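Local coordinates for putative Glycosidase (Bacteroides thetaiotaomicron, PDB 3R67), which is a putative glycosidase of probable five-bladed beta-propeller fold whose precise role is unassigned, at residues Thr33-Pro38 / Val44-Ser49; Asp71-Ala74 / Ser79-Ser82; Val211-Ser214 / Trp220-Met223. One frame throughout, in Å; residues are numbered along the deposited sequence. Where two conformers were deposited one is given.

All three contacts are short-range closures within a mainly antiparallel beta fold, two of them neighbours and one remote. Contact 1, largely buried, joins strand 35-37 to the loop after strand 42-44 through a carboxylate, a hydroxyl and two aromatic rings. Contact 2, only partly buried, closes the loop between strands 62-70 and 82-89 almost wholly with polar bonds. Their centres lie 9 Å apart, and they meet where Val44 CG1 packs 3.4 Å from Asp71 OD2. Contact 3, buried again, is a beta hairpin about 20 Å from contact 2 at the nearest atoms; backbone pairing dominates there, with a CH-pi contact over a tryptophan face and a water-linked glutamate at the exposed side.

Contact 1. Residues Thr33-Pro38 / Val44-Ser49; sequences TVFYCP and VAWESS
Phe35 turns an edge toward the face of Trp46 in an offset edge-to-face pair, the Phe35 ring centroid 6.0 Å from that of the five-membered ring of Trp46 and the planes at 74°. The two side chains come nearest where Phe35 CB lies 3.4 Å from Trp46 CD1, while CG of Phe35, anti to the backbone N (chi1 159°), carries the phenyl ring onward to meet Tyr104. Trp46 NE1 donates to Thr99 O, beyond the two segments, which helps fix the rotation of the indole. Over the centre of one indole face lies Glu47 CG.

From there the extended Glu47 side chain runs to Thr33, which it crosses at about a right angle. Thr33 OG1 donates at 2.7 Å to Glu47 OE2, which accepts through its anti lone pair, turned away from OE1. That second oxygen is taken by Arg97 in a salt bridge and by the hydroxyl of Tyr67, so both carboxylate oxygens of this buried residue have partners. A water adds a further link, donating to Thr33 O and accepting from Glu47 N.

Beside this polar cluster the backbones form an antiparallel hydrogen-bonded pair, Phe35 with Val44: Phe35 N reaches Val44 O at 2.8 Å and Val44 N reaches Phe35 O at 2.7 Å. Cys37 CB packs on Val44 CG2 at 3.8 Å. The chain then leaves the two-stranded ladder through an inverse gamma turn centred on Ala45 and a type I turn from Ala45 to Ser48, to whose weak backbone bond Ser48 OG adds a side-chain bond to Ala45 O. The salt bridge to Arg97 and the hydrogen bond from Thr33 would favour an ionised Glu47 despite its burial.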
loop_
_atom_site.group_PDB
_atom_site.type_symbol
_atom_site.label_atom_id
_atom_site.label_comp_id
_atom_site.label_asym_id
_atom_site.label_seq_id
_atom_site.Cartn_x
_atom_site.Cartn_y
_atom_site.Cartn_z
ATOM N N THR A 33 2.524 17.244 17.838
ATOM C CA THR A 33 1.376 16.408 18.216
ATOM C C THR A 33 1.833 15.286 19.152
ATOM O O THR A 33 2.950 14.776 19.039
ATOM C CB THR A 33 0.662 15.857 16.999
ATOM O OG1 THR A 33 1.607 15.139 16.221
ATOM C CG2 THR A 33 -0.024 16.945 16.174
ATOM N N VAL A 34 0.971 14.903 20.070
ATOM C CA VAL A 34 1.333 13.911 21.069
ATOM C C VAL A 34 0.213 12.853 21.186
ATOM O O VAL A 34 -0.946 13.098 20.837
ATOM C CB VAL A 34 1.602 14.666 22.413
ATOM C CG1 VAL A 34 0.354 15.367 22.930
ATOM C CG2 VAL A 34 2.211 13.769 23.474
ATOM N N PHE A 35 0.594 11.665 21.660
ATOM C CA PHE A 35 -0.306 10.539 21.867
ATOM C C PHE A 35 0.111 9.747 23.090
ATOM O O PHE A 35 1.299 9.529 23.298
ATOM C CB PHE A 35 -0.288 9.659 20.609
ATOM C CG PHE A 35 -0.737 8.227 20.716
ATOM C CD1 PHE A 35 -2.090 7.914 20.840
ATOM C CD2 PHE A 35 0.170 7.187 20.530
ATOM C CE1 PHE A 35 -2.524 6.587 20.836
ATOM C CE2 PHE A 35 -0.257 5.860 20.543
ATOM C CZ PHE A 35 -1.602 5.569 20.716
ATOM N N TYR A 36 -0.847 9.315 23.899
ATOM C CA TYR A 36 -0.491 8.465 25.020
ATOM C C TYR A 36 -0.506 7.017 24.545
ATOM O O TYR A 36 -1.577 6.465 24.262
ATOM C CB TYR A 36 -1.407 8.680 26.213
ATOM C CG TYR A 36 -0.826 8.063 27.455
ATOM C CD1 TYR A 36 0.028 8.790 28.279
ATOM C CD2 TYR A 36 -1.047 6.723 27.758
ATOM C CE1 TYR A 36 0.588 8.224 29.416
ATOM C CE2 TYR A 36 -0.466 6.133 28.874
ATOM C CZ TYR A 36 0.338 6.895 29.712
ATOM O OH TYR A 36 0.911 6.335 30.820
ATOM N N CYS A 37 0.685 6.415 24.411
ATOM C CA CYS A 37 0.805 5.061 23.875
ATOM C C CYS A 37 0.451 4.032 24.946
ATOM O O CYS A 37 1.045 4.029 26.033
ATOM C CB CYS A 37 2.196 4.806 23.312
ATOM S SG CYS A 37 2.445 3.113 22.720
ATOM N N PRO A 38 -0.499 3.119 24.634
ATOM C CA PRO A 38 -0.856 2.085 25.621
ATOM C C PRO A 38 0.263 1.028 25.807
ATOM O O PRO A 38 0.247 0.347 26.834
ATOM C CB PRO A 38 -2.122 1.457 25.035
ATOM C CG PRO A 38 -2.038 1.707 23.579
ATOM C CD PRO A 38 -1.303 2.998 23.395
ATOM N N VAL A 44 3.914 10.037 23.524
ATOM C CA VAL A 44 4.737 9.819 22.359
ATOM C C VAL A 44 4.376 10.832 21.261
ATOM O O VAL A 44 3.204 11.001 20.904
ATOM C CB VAL A 44 4.519 8.340 21.880
ATOM C CG1 VAL A 44 5.164 8.066 20.535
ATOM C CG2 VAL A 44 5.000 7.328 22.916
ATOM N N ALA A 45 5.399 11.488 20.727
ATOM C CA ALA A 45 5.345 12.325 19.522
ATOM C C ALA A 45 5.345 11.361 18.336
ATOM O O ALA A 45 6.373 11.115 17.696
ATOM C CB ALA A 45 6.519 13.298 19.511
ATOM N N TRP A 46 4.179 10.737 18.121
ATOM C CA TRP A 46 3.893 9.601 17.264
ATOM C C TRP A 46 4.121 9.876 15.745
ATOM O O TRP A 46 4.243 8.900 15.001
ATOM C CB TRP A 46 2.440 9.151 17.492
ATOM C CG TRP A 46 1.421 10.177 17.082
ATOM C CD1 TRP A 46 0.960 11.221 17.827
ATOM C CD2 TRP A 46 0.752 10.259 15.814
ATOM N NE1 TRP A 46 0.039 11.942 17.114
ATOM C CE2 TRP A 46 -0.103 11.381 15.868
ATOM C CE3 TRP A 46 0.787 9.480 14.636
ATOM C CZ2 TRP A 46 -0.953 11.726 14.809
ATOM C CZ3 TRP A 46 -0.038 9.837 13.581
ATOM C CH2 TRP A 46 -0.886 10.958 13.668
ATOM N N GLU A 47 4.207 11.138 15.288
ATOM C CA GLU A 47 4.449 11.429 13.857
ATOM C C GLU A 47 5.587 12.454 13.701
ATOM O O GLU A 47 5.609 13.206 12.734
ATOM C CB GLU A 47 3.159 11.947 13.164
ATOM C CG GLU A 47 2.534 13.173 13.815
ATOM C CD GLU A 47 1.290 13.753 13.168
ATOM O OE1 GLU A 47 0.990 13.385 12.010
ATOM O OE2 GLU A 47 0.633 14.607 13.805
ATOM N N SER A 48 6.526 12.480 14.646
ATOM C CA SER A 48 7.574 13.486 14.678
ATOM C C SER A 48 8.756 13.213 13.743
ATOM O O SER A 48 9.454 14.190 13.430
ATOM C CB SER A 48 8.130 13.615 16.090
ATOM O OG SER A 48 8.657 12.380 16.539
ATOM N N SER A 49 9.013 11.952 13.295
ATOM C CA SER A 49 10.194 11.738 12.462
ATOM C C SER A 49 9.842 11.615 10.977
ATOM O O SER A 49 10.502 12.275 10.165
ATOM C CB SER A 49 10.965 10.497 12.907
ATOM O OG SER A 49 10.180 9.320 12.834
HETATM O O HOH W 1 4.160 13.848 16.750
#

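Contact 2. Residues Asp71-Ala74 / Ser79-Ser82; sequences DNSA and SRTS
The side chains of Asp71 and Arg80 run antiparallel alongside one another across the loop that links antiparallel strands 62-70 and 82-89, a beta-meander connection closed here largely by side chains. The guanidinium bonds to the main chain of the aspartate: Arg80 NH1 donates to Asp71 O at 2.9 Å, nearly straight at 173° and with Asp71 O only 2° out of the guanidinium plane. Ala74 O lies over one face of the same group, where the angles are poor for hydrogen bonding. The extended run from CG to NE carries Arg80 alongside Asp71 O, with CD 3.0 Å from that oxygen.

The carboxylate turns to the far side of the loop. Thr81 N donates to Asp71 OD1 at 3.2 Å, almost linearly, and Ser73 OG reaches OD1 at 2.7 Å from the opposite face of the carboxylate plane. With Asp71 CG placed between its own backbone N and carbonyl carbon, chi1 of 56° brings OD1 to Thr81 N and Ser73 OG. The two donors sandwich OD1 and probably restrain rotation of the carboxylate.

In the second shell, Arg83 forms a salt bridge with Asp71 OD2, giving the acid its charged partner. Pro116 O accepts from Thr81 OG1, which ties the loop to the segment before strand 118-126. A water completes the bridge between the segments, donating to Asp71 OD2 at 2.7 Å and, more distantly, to Thr81 OG1 at 3.2 Å.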
loop_
_atom_site.group_PDB
_atom_site.type_symbol
_atom_site.label_atom_id
_atom_site.label_comp_id
_atom_site.label_asym_id
_atom_site.label_seq_id
_atom_site.Cartn_x
_atom_site.Cartn_y
_atom_site.Cartn_z
ATOM N N ASP A 71 7.596 7.619 15.046
ATOM C CA ASP A 71 7.876 8.485 16.178
ATOM C C ASP A 71 9.384 8.673 16.401
ATOM O O ASP A 71 10.194 8.208 15.617
ATOM C CB ASP A 71 7.223 7.891 17.443
ATOM C CG ASP A 71 7.603 6.465 17.827
ATOM O OD1 ASP A 71 8.630 5.952 17.315
ATOM O OD2 ASP A 71 6.918 5.886 18.682
ATOM N N ASN A 72 9.743 9.361 17.495
ATOM C CA ASN A 72 11.127 9.613 17.883
ATOM C C ASN A 72 11.474 8.742 19.115
ATOM O O ASN A 72 11.996 9.226 20.118
ATOM C CB ASN A 72 11.356 11.110 18.137
ATOM C CG ASN A 72 10.446 11.766 19.159
ATOM O OD1 ASN A 72 9.555 11.135 19.748
ATOM N ND2 ASN A 72 10.619 13.067 19.369
ATOM N N SER A 73 11.128 7.439 19.029
ATOM C CA SER A 73 11.359 6.507 20.127
ATOM C C SER A 73 12.844 6.194 20.205
ATOM O O SER A 73 13.335 5.854 21.286
ATOM C CB SER A 73 10.514 5.245 19.979
ATOM O OG SER A 73 10.597 4.698 18.675
ATOM N N ALA A 74 13.566 6.421 19.092
ATOM C CA ALA A 74 15.017 6.280 19.015
ATOM C C ALA A 74 15.641 7.514 18.316
ATOM O O ALA A 74 14.904 8.376 17.831
ATOM C CB ALA A 74 15.379 5.001 18.292
ATOM N N SER A 79 15.723 2.166 15.285
ATOM C CA SER A 79 14.376 1.680 14.949
ATOM C C SER A 79 13.310 2.362 15.788
ATOM O O SER A 79 13.526 2.630 16.969
ATOM C CB SER A 79 14.279 0.171 15.136
ATOM O OG SER A 79 15.010 -0.507 14.131
ATOM N N ARG A 80 12.168 2.651 15.149
ATOM C CA ARG A 80 11.008 3.394 15.660
ATOM C C ARG A 80 9.698 2.545 15.516
ATOM O O ARG A 80 9.764 1.413 15.047
ATOM C CB ARG A 80 10.921 4.730 14.872
ATOM C CG ARG A 80 12.196 5.610 15.033
ATOM C CD ARG A 80 12.318 6.739 14.009
ATOM N NE ARG A 80 13.616 7.435 14.055
ATOM C CZ ARG A 80 13.875 8.542 14.749
ATOM N NH1 ARG A 80 12.924 9.127 15.458
ATOM N NH2 ARG A 80 15.081 9.082 14.720
ATOM N N THR A 81 8.532 3.070 15.977
ATOM C CA THR A 81 7.211 2.413 15.945
ATOM C C THR A 81 6.329 3.080 14.888
ATOM O O THR A 81 6.258 4.312 14.822
ATOM C CB THR A 81 6.552 2.472 17.349
ATOM O OG1 THR A 81 7.390 1.786 18.274
ATOM C CG2 THR A 81 5.160 1.835 17.395
ATOM N N SER A 82 5.641 2.273 14.085
ATOM C CA SER A 82 4.715 2.776 13.081
ATOM C C SER A 82 3.274 2.734 13.616
ATOM O O SER A 82 2.841 1.754 14.209
ATOM C CB SER A 82 4.826 2.002 11.774
ATOM O OG SER A 82 6.096 2.230 11.189
HETATM O O HOH W 2 7.010 3.962 20.593
#

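Contact 3. Residues Val211-Ser214 / Trp220-Met223; sequences VATS and WEPM
Trp220 lays its indole beneath Ser214 and along the end of strand 210-214. Its CB starts 4.1 Å from Thr213 O, and CG, anti to the carbonyl carbon (chi1 -67°), swings the ring under the serine. Ser214 CB stands over the centre of the six-membered ring of Trp220, 3.5 Å from its centroid and 11° off the normal, in a CH-pi contact. Farther out, CE3 also meets Thr213 C, and CZ3 brings the ring edge to Ala212 O at 3.8 Å. NE1 makes a weak bond to Leu217 O, while Ser214 OG is engaged by Asn219 O.

The backbones pair as an antiparallel hairpin. Thr213 and Glu221 form the hydrogen-bonded pair, with Glu221 N to Thr213 O at 2.8 Å, and Met223 N donates to Val211 O at 2.9 Å. Met223, present as selenomethionine, lies beside Val211, its SE 3.9 Å from Val211 CG1. A water ties Thr213 OG1 to Glu221 O and OE1.

Strand 210-214 lies between strands 199-204 and 221-222 in its sheet; Trp220 also touches Met202 of strand 199-204, and Pro222 packs on Ala167 of helix 167-170.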
loop_
_atom_site.group_PDB
_atom_site.type_symbol
_atom_site.label_atom_id
_atom_site.label_comp_id
_atom_site.label_asym_id
_atom_site.label_seq_id
_atom_site.Cartn_x
_atom_site.Cartn_y
_atom_site.Cartn_z
ATOM N N VAL A 211 -1.052 -14.604 -5.703
ATOM C CA VAL A 211 -2.483 -14.309 -5.722
ATOM C C VAL A 211 -3.126 -15.135 -4.619
ATOM O O VAL A 211 -2.856 -16.330 -4.502
ATOM C CB VAL A 211 -3.152 -14.541 -7.107
ATOM C CG1 VAL A 211 -4.669 -14.327 -7.039
ATOM C CG2 VAL A 211 -2.525 -13.654 -8.183
ATOM N N ALA A 212 -3.917 -14.478 -3.767
ATOM C CA ALA A 212 -4.642 -15.140 -2.686
ATOM C C ALA A 212 -6.131 -14.912 -2.858
ATOM O O ALA A 212 -6.526 -13.905 -3.459
ATOM C CB ALA A 212 -4.165 -14.632 -1.333
ATOM N N THR A 213 -6.963 -15.846 -2.347
ATOM C CA THR A 213 -8.419 -15.720 -2.433
ATOM C C THR A 213 -9.042 -15.845 -1.033
ATOM O O THR A 213 -8.426 -16.383 -0.107
ATOM C CB THR A 213 -9.030 -16.749 -3.403
ATOM O OG1 THR A 213 -8.913 -18.073 -2.885
ATOM C CG2 THR A 213 -8.447 -16.667 -4.807
ATOM N N SER A 214 -10.275 -15.337 -0.892
ATOM C CA SER A 214 -11.038 -15.367 0.364
ATOM C C SER A 214 -12.533 -15.427 0.094
ATOM O O SER A 214 -12.980 -14.987 -0.963
ATOM C CB SER A 214 -10.720 -14.126 1.201
ATOM O OG SER A 214 -11.318 -14.159 2.483
ATOM N N TRP A 220 -7.468 -15.395 4.225
ATOM C CA TRP A 220 -6.967 -15.444 2.861
ATOM C C TRP A 220 -6.134 -16.689 2.655
ATOM O O TRP A 220 -5.401 -17.106 3.545
ATOM C CB TRP A 220 -6.157 -14.176 2.544
ATOM C CG TRP A 220 -7.020 -12.950 2.519
ATOM C CD1 TRP A 220 -7.395 -12.183 3.587
ATOM C CD2 TRP A 220 -7.681 -12.394 1.376
ATOM N NE1 TRP A 220 -8.225 -11.169 3.174
ATOM C CE2 TRP A 220 -8.438 -11.289 1.824
ATOM C CE3 TRP A 220 -7.688 -12.709 0.007
ATOM C CZ2 TRP A 220 -9.182 -10.491 0.952
ATOM C CZ3 TRP A 220 -8.445 -11.931 -0.852
ATOM C CH2 TRP A 220 -9.178 -10.836 -0.381
ATOM N N GLU A 221 -6.254 -17.277 1.464
ATOM C CA GLU A 221 -5.569 -18.504 1.103
ATOM C C GLU A 221 -4.614 -18.279 -0.102
ATOM O O GLU A 221 -5.096 -18.148 -1.231
ATOM C CB GLU A 221 -6.615 -19.584 0.778
ATOM C CG GLU A 221 -6.023 -20.942 0.471
ATOM C CD GLU A 221 -7.047 -21.955 0.016
ATOM O OE1 GLU A 221 -7.456 -21.899 -1.165
ATOM O OE2 GLU A 221 -7.428 -22.822 0.834
ATOM N N PRO A 222 -3.269 -18.255 0.118
ATOM C CA PRO A 222 -2.333 -18.099 -1.013
ATOM C C PRO A 222 -2.454 -19.235 -2.023
ATOM O O PRO A 222 -2.571 -20.404 -1.629
ATOM C CB PRO A 222 -0.950 -18.127 -0.340
ATOM C CG PRO A 222 -1.206 -17.777 1.093
ATOM C CD PRO A 222 -2.540 -18.388 1.399
HETATM N N MSE A 223 -2.443 -18.905 -3.327
HETATM C CA MSE A 223 -2.554 -19.938 -4.362
HETATM C C MSE A 223 -1.213 -20.601 -4.553
HETATM O O MSE A 223 -0.186 -19.921 -4.584
HETATM C CB MSE A 223 -3.081 -19.364 -5.673
HETATM C CG MSE A 223 -4.543 -18.914 -5.556
HETATM SE SE MSE A 223 -5.262 -18.228 -7.196
HETATM C CE MSE A 223 -5.188 -19.873 -8.241
HETATM O O HOH W 3 -6.343 -19.857 -2.818
#